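Local atomic coordinates of chymotrypsin (Cellulomonas bogoriensis, PDB entry 2EA3), a protein that probably cleaves peptide bonds as a serine endopeptidase of the chymotrypsin (S1) family, the chain being the protease domain of a longer precursor. Residues A[87-90]-A[91-94]; A[99-102]-A[103-106]; A[155-158]-A[159-162]. All blocks are in the same frame, centred on the assembly; numbering follows the deposited sequence.

Interaction 1 (A[87-90]-A[91-94]); sequences AAPV and GSAV. With SO4 (sulfate ion), chain B.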
# COMPACT_ATOMS: atom_id res chain seq x y z
N ALA A 87 -5.78 3.08 -13.52
CA ALA A 87 -4.35 2.77 -13.63
C ALA A 87 -3.66 3.73 -14.57
O ALA A 87 -4.20 4.10 -15.62
CB ALA A 87 -4.14 1.32 -14.09
N ALA A 88 -2.46 4.14 -14.17
CA ALA A 88 -1.65 5.08 -14.92
C ALA A 88 -0.69 4.28 -15.78
O ALA A 88 -0.27 3.17 -15.39
CB ALA A 88 -0.90 6.01 -13.98
N PRO A 89 -0.35 4.82 -16.96
CA PRO A 89 0.57 4.11 -17.84
C PRO A 89 2.04 4.24 -17.43
O PRO A 89 2.41 5.10 -16.64
CB PRO A 89 0.33 4.77 -19.20
CG PRO A 89 -0.11 6.13 -18.89
CD PRO A 89 -0.86 6.06 -17.58
N VAL A 90 2.88 3.38 -18.01
CA VAL A 90 4.33 3.50 -17.86
C VAL A 90 4.76 4.94 -18.18
O VAL A 90 4.20 5.56 -19.10
CB VAL A 90 5.04 2.45 -18.76
CG1 VAL A 90 6.54 2.67 -18.82
CG2 VAL A 90 4.72 1.02 -18.26
N GLY A 91 5.73 5.46 -17.42
CA GLY A 91 6.20 6.85 -17.54
C GLY A 91 5.53 7.85 -16.62
O GLY A 91 6.02 8.97 -16.45
N SER A 92 4.41 7.45 -16.01
CA SER A 92 3.66 8.36 -15.14
C SER A 92 4.41 8.73 -13.87
O SER A 92 5.08 7.88 -13.29
CB SER A 92 2.33 7.73 -14.73
OG SER A 92 1.50 7.62 -15.87
N ALA A 93 4.25 9.98 -13.44
CA ALA A 93 4.80 10.42 -12.16
C ALA A 93 3.91 9.84 -11.07
O ALA A 93 2.68 9.99 -11.10
CB ALA A 93 4.85 11.94 -12.07
N VAL A 94 4.52 9.16 -10.12
CA VAL A 94 3.78 8.57 -9.01
C VAL A 94 4.47 8.95 -7.71
O VAL A 94 5.69 9.20 -7.67
CB VAL A 94 3.70 7.05 -9.13
CG1 VAL A 94 2.75 6.65 -10.26
CG2 VAL A 94 5.11 6.43 -9.32
S SO4 B . 2.32 12.43 -15.87
O1 SO4 B . 1.69 13.73 -15.69
O2 SO4 B . 3.65 12.60 -16.44
O3 SO4 B . 2.42 11.74 -14.59
O4 SO4 B . 1.51 11.62 -16.79
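With chi1 at -68°, the S92 hydroxyl lies beside its own backbone N and on the far side of CB from the carbonyl carbon, a rotation that turns OG back over the turn to P89 and A88. There OG donates a hydrogen bond of 2.8 Å to P89 O. The backbone of S92 grips the same acceptor: S92 N lies 3.1 Å from P89 O with an N-H...O angle of 149°. Both donors are somewhat tilted from the carbonyl plane of P89, the hydroxyl by 18°. The backbone bond closes a type II beta turn from P89 to S92, and the hydroxyl adds a second lock to its first carbonyl. G91 sits in the third position with positive phi, where a side chain would jam against V90 O. Within the turn, the hydroxyl also meets the proline ring, with P89 CD 3.3 Å from S92 OG, and the methyl of A88, whose CB is 3.5 Å from S92 OG. Beyond the turn a sulfate ion, probably from the crystallisation liquor, accepts a bond of 2.8 Å from A93 N to its O3. The turn leads into strand 93-98 at the surface: G91 and S92 share backbone hydrogen bonds with I108 of strand 102-110, V90 touches L111 in the loop that follows, and A88 rests on A143 of strand 140-143.

Interaction 2 (A[99-102]-A[103-106]); sequences STTG and WHCG
The beta hairpin of strands 93-98 and 102-110, in the second of the two six-stranded barrels of the chymotrypsin fold, turns back on itself here, and H104 on its returning strand reaches to T101 in the connecting loop. H104 NE2 donates to T101 O at 2.8 Å, but the N-H...O angle of 128° makes the bond weak. The approach is at the rim of the imidazole: T101 O lies near the ring plane and T101 C in it, while H104 CD2 is 3.1 Å from T101 O, placing the oxygen beside the NE2-CD2 side of the ring. A chi1 of -70° sets the ring beside the backbone N of H104, turned back toward the loop. The threonine side chain crosses that of H104 at about a right angle, and T101 OG1 comes within 3.7 Å of H104 CD2, a packing contact. The polar commitment of that hydroxyl is to D136 OD1, and T100 N bonds to the other oxygen of the same carboxylate. Between the two partners, G102 has a phi of 81°, at which a CB would press on T101 O, the very oxygen that receives the imidazole. An alanine in place of H104 would remove the ring, is likely to deprive T101 O of its NE2 donor, and would probably open a gap beside T101 CB and OG1. If NE2 donates, as the geometry suggests, it carries a proton here; the bent hydrogen bond is likely to contribute modestly, and the T101 hydroxyl gives its stronger bond to D136, meeting the imidazole through packing alone.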
# COMPACT_ATOMS: atom_id res chain seq x y z
N SER A 99 5.22 5.07 6.21
CA SER A 99 5.45 5.55 7.58
C SER A 99 6.93 5.65 8.00
O SER A 99 7.23 6.17 9.07
CB SER A 99 4.71 4.63 8.55
OG SER A 99 5.30 3.34 8.51
N THR A 100 7.85 5.14 7.19
CA THR A 100 9.27 5.23 7.54
C THR A 100 9.97 6.39 6.86
O THR A 100 10.79 7.07 7.47
CB THR A 100 10.02 3.92 7.20
OG1 THR A 100 9.38 2.88 7.94
CG2 THR A 100 11.52 4.00 7.58
N THR A 101 9.65 6.61 5.60
CA THR A 101 10.34 7.65 4.84
C THR A 101 9.43 8.81 4.43
O THR A 101 9.92 9.81 3.91
CB THR A 101 11.04 7.04 3.61
OG1 THR A 101 10.07 6.41 2.78
CG2 THR A 101 12.07 6.04 4.06
N GLY A 102 8.12 8.68 4.65
CA GLY A 102 7.19 9.73 4.26
C GLY A 102 6.81 9.70 2.79
O GLY A 102 6.53 8.65 2.23
N TRP A 103 6.85 10.86 2.16
CA TRP A 103 6.32 11.06 0.80
C TRP A 103 7.49 11.19 -0.15
O TRP A 103 8.33 12.10 -0.00
CB TRP A 103 5.51 12.35 0.80
CG TRP A 103 4.91 12.78 -0.48
CD1 TRP A 103 5.44 13.64 -1.38
CD2 TRP A 103 3.62 12.41 -0.98
NE1 TRP A 103 4.56 13.82 -2.43
CE2 TRP A 103 3.43 13.08 -2.20
CE3 TRP A 103 2.60 11.58 -0.49
CZ2 TRP A 103 2.26 12.96 -2.96
CZ3 TRP A 103 1.42 11.44 -1.25
CH2 TRP A 103 1.27 12.13 -2.48
N HIS A 104 7.57 10.28 -1.11
CA HIS A 104 8.64 10.26 -2.11
C HIS A 104 8.06 9.88 -3.45
O HIS A 104 7.13 9.08 -3.52
CB HIS A 104 9.70 9.24 -1.73
CG HIS A 104 10.48 9.66 -0.53
ND1 HIS A 104 11.63 10.42 -0.63
CD2 HIS A 104 10.22 9.54 0.79
CE1 HIS A 104 12.08 10.68 0.59
NE2 HIS A 104 11.24 10.17 1.47
N CYS A 105 8.61 10.49 -4.50
CA CYS A 105 8.01 10.33 -5.82
C CYS A 105 9.02 9.79 -6.82
O CYS A 105 10.25 9.74 -6.55
CB CYS A 105 7.40 11.65 -6.30
SG CYS A 105 6.27 12.40 -5.09
N GLY A 106 8.51 9.37 -7.96
CA GLY A 106 9.34 8.78 -9.01
C GLY A 106 8.44 8.59 -10.20
O GLY A 106 7.46 9.33 -10.37

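Interaction 3 (A[155-158]-A[159-162]); sequences SGNC and RTGG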
# COMPACT_ATOMS: atom_id res chain seq x y z
N SER A 155 14.79 -2.52 -3.79
CA SER A 155 16.19 -2.39 -3.43
C SER A 155 16.53 -0.93 -3.16
O SER A 155 15.83 -0.01 -3.63
CB SER A 155 17.05 -2.89 -4.58
OG SER A 155 16.74 -2.15 -5.76
N GLY A 156 17.60 -0.70 -2.42
CA GLY A 156 18.09 0.65 -2.19
C GLY A 156 17.36 1.30 -1.03
O GLY A 156 16.76 0.61 -0.23
N ASN A 157 17.43 2.62 -0.94
CA ASN A 157 16.82 3.33 0.17
C ASN A 157 16.60 4.76 -0.27
O ASN A 157 16.88 5.08 -1.42
CB ASN A 157 17.72 3.26 1.42
CG ASN A 157 19.10 3.82 1.18
OD1 ASN A 157 19.26 4.96 0.73
ND2 ASN A 157 20.11 3.03 1.50
N CYS A 158 16.11 5.60 0.63
CA CYS A 158 15.75 6.95 0.25
C CYS A 158 16.91 7.93 0.40
O CYS A 158 16.78 9.11 0.07
CB CYS A 158 14.49 7.43 1.00
SG CYS A 158 12.98 6.62 0.41
N ARG A 159 18.05 7.44 0.87
CA ARG A 159 19.23 8.29 1.02
C ARG A 159 20.00 8.30 -0.30
O ARG A 159 20.44 9.36 -0.76
CB ARG A 159 20.11 7.82 2.18
CG ARG A 159 19.47 8.02 3.57
CD ARG A 159 20.25 7.29 4.68
NE ARG A 159 20.15 5.83 4.55
CZ ARG A 159 19.08 5.10 4.89
NH1 ARG A 159 18.00 5.68 5.41
NH2 ARG A 159 19.10 3.79 4.71
N THR A 160 20.14 7.14 -0.92
CA THR A 160 20.92 7.04 -2.14
C THR A 160 20.08 6.70 -3.38
O THR A 160 20.59 6.68 -4.49
CB THR A 160 22.09 6.04 -1.99
OG1 THR A 160 21.58 4.75 -1.66
CG2 THR A 160 23.08 6.50 -0.89
N GLY A 161 18.79 6.45 -3.17
CA GLY A 161 17.90 6.06 -4.26
C GLY A 161 17.66 4.56 -4.32
O GLY A 161 18.39 3.77 -3.72
N GLY A 162 16.64 4.15 -5.05
CA GLY A 162 16.38 2.73 -5.19
C GLY A 162 15.30 2.44 -6.20
O GLY A 162 14.84 3.34 -6.91
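R159 touches N157 twice, first through its backbone: R159 N donates to N157 OD1 at 2.8 Å. The amide oxygen can turn into the loop because N157 CG stands between its own backbone N and carbonyl carbon (chi1 58°). Farther out, the bent arginine chain returns its guanidinium to the amide, so that N157 CG lies over one of its faces, with R159 NH2 3.5 Å from N157 CG; the two planes are 36° apart. The charged end is committed to E133, which R159 NH1 meets in a salt bridge, while C158, just before it, is disulfide-bonded to C131. T160 follows with a second grip on the asparagine: T160 N lies 2.9 Å from N157 OD1, nearly along the C=O axis, while T160 OG1 adds a weak bond of 3.3 Å to N157 OD1. One side-chain oxygen thus gathers two successive backbone N-H groups, which fixes its amide against rotation. At G161 the backbones pair, G161 N giving a weak bond of 2.9 Å to N157 O and N157 N reaching G161 O at 3.2 Å from well above the carbonyl plane, 60° out of it. G162 stands opposite G156 in a non-hydrogen-bonded pair whose CA atoms are 4.0 Å apart, a closeness that a CB on either residue would obstruct. The bond from R159 N to N157 OD1 makes an Asx turn, and the further bond from T160 N to the same oxygen widens it into an Asx motif, at the tip of the antiparallel connection from strand 146-154 to strand 161-168.

All three contacts belong to the second barrel. Interactions 1 and 2 sit along its first hairpin, centres about 17 Å apart, and meet where V94 O lies 2.8 Å from G106 N, a probable hydrogen bond between strands 93-98 and 102-110. Interaction 2 also packs against interaction 3, whose centre is about 11 Å away: C158 SG is 3.8 Å from T101 OG1 and 4.0 Å from H104 CD2. Interaction 1 stays apart from interaction 3, about 10 Å between nearest atoms. Interaction 2 is tied to the neighbourhood of the probable active site, because its partner D136 directly precedes the presumed catalytic serine; E133, bound by R159 and touched by T101, also joins interactions 2 and 3.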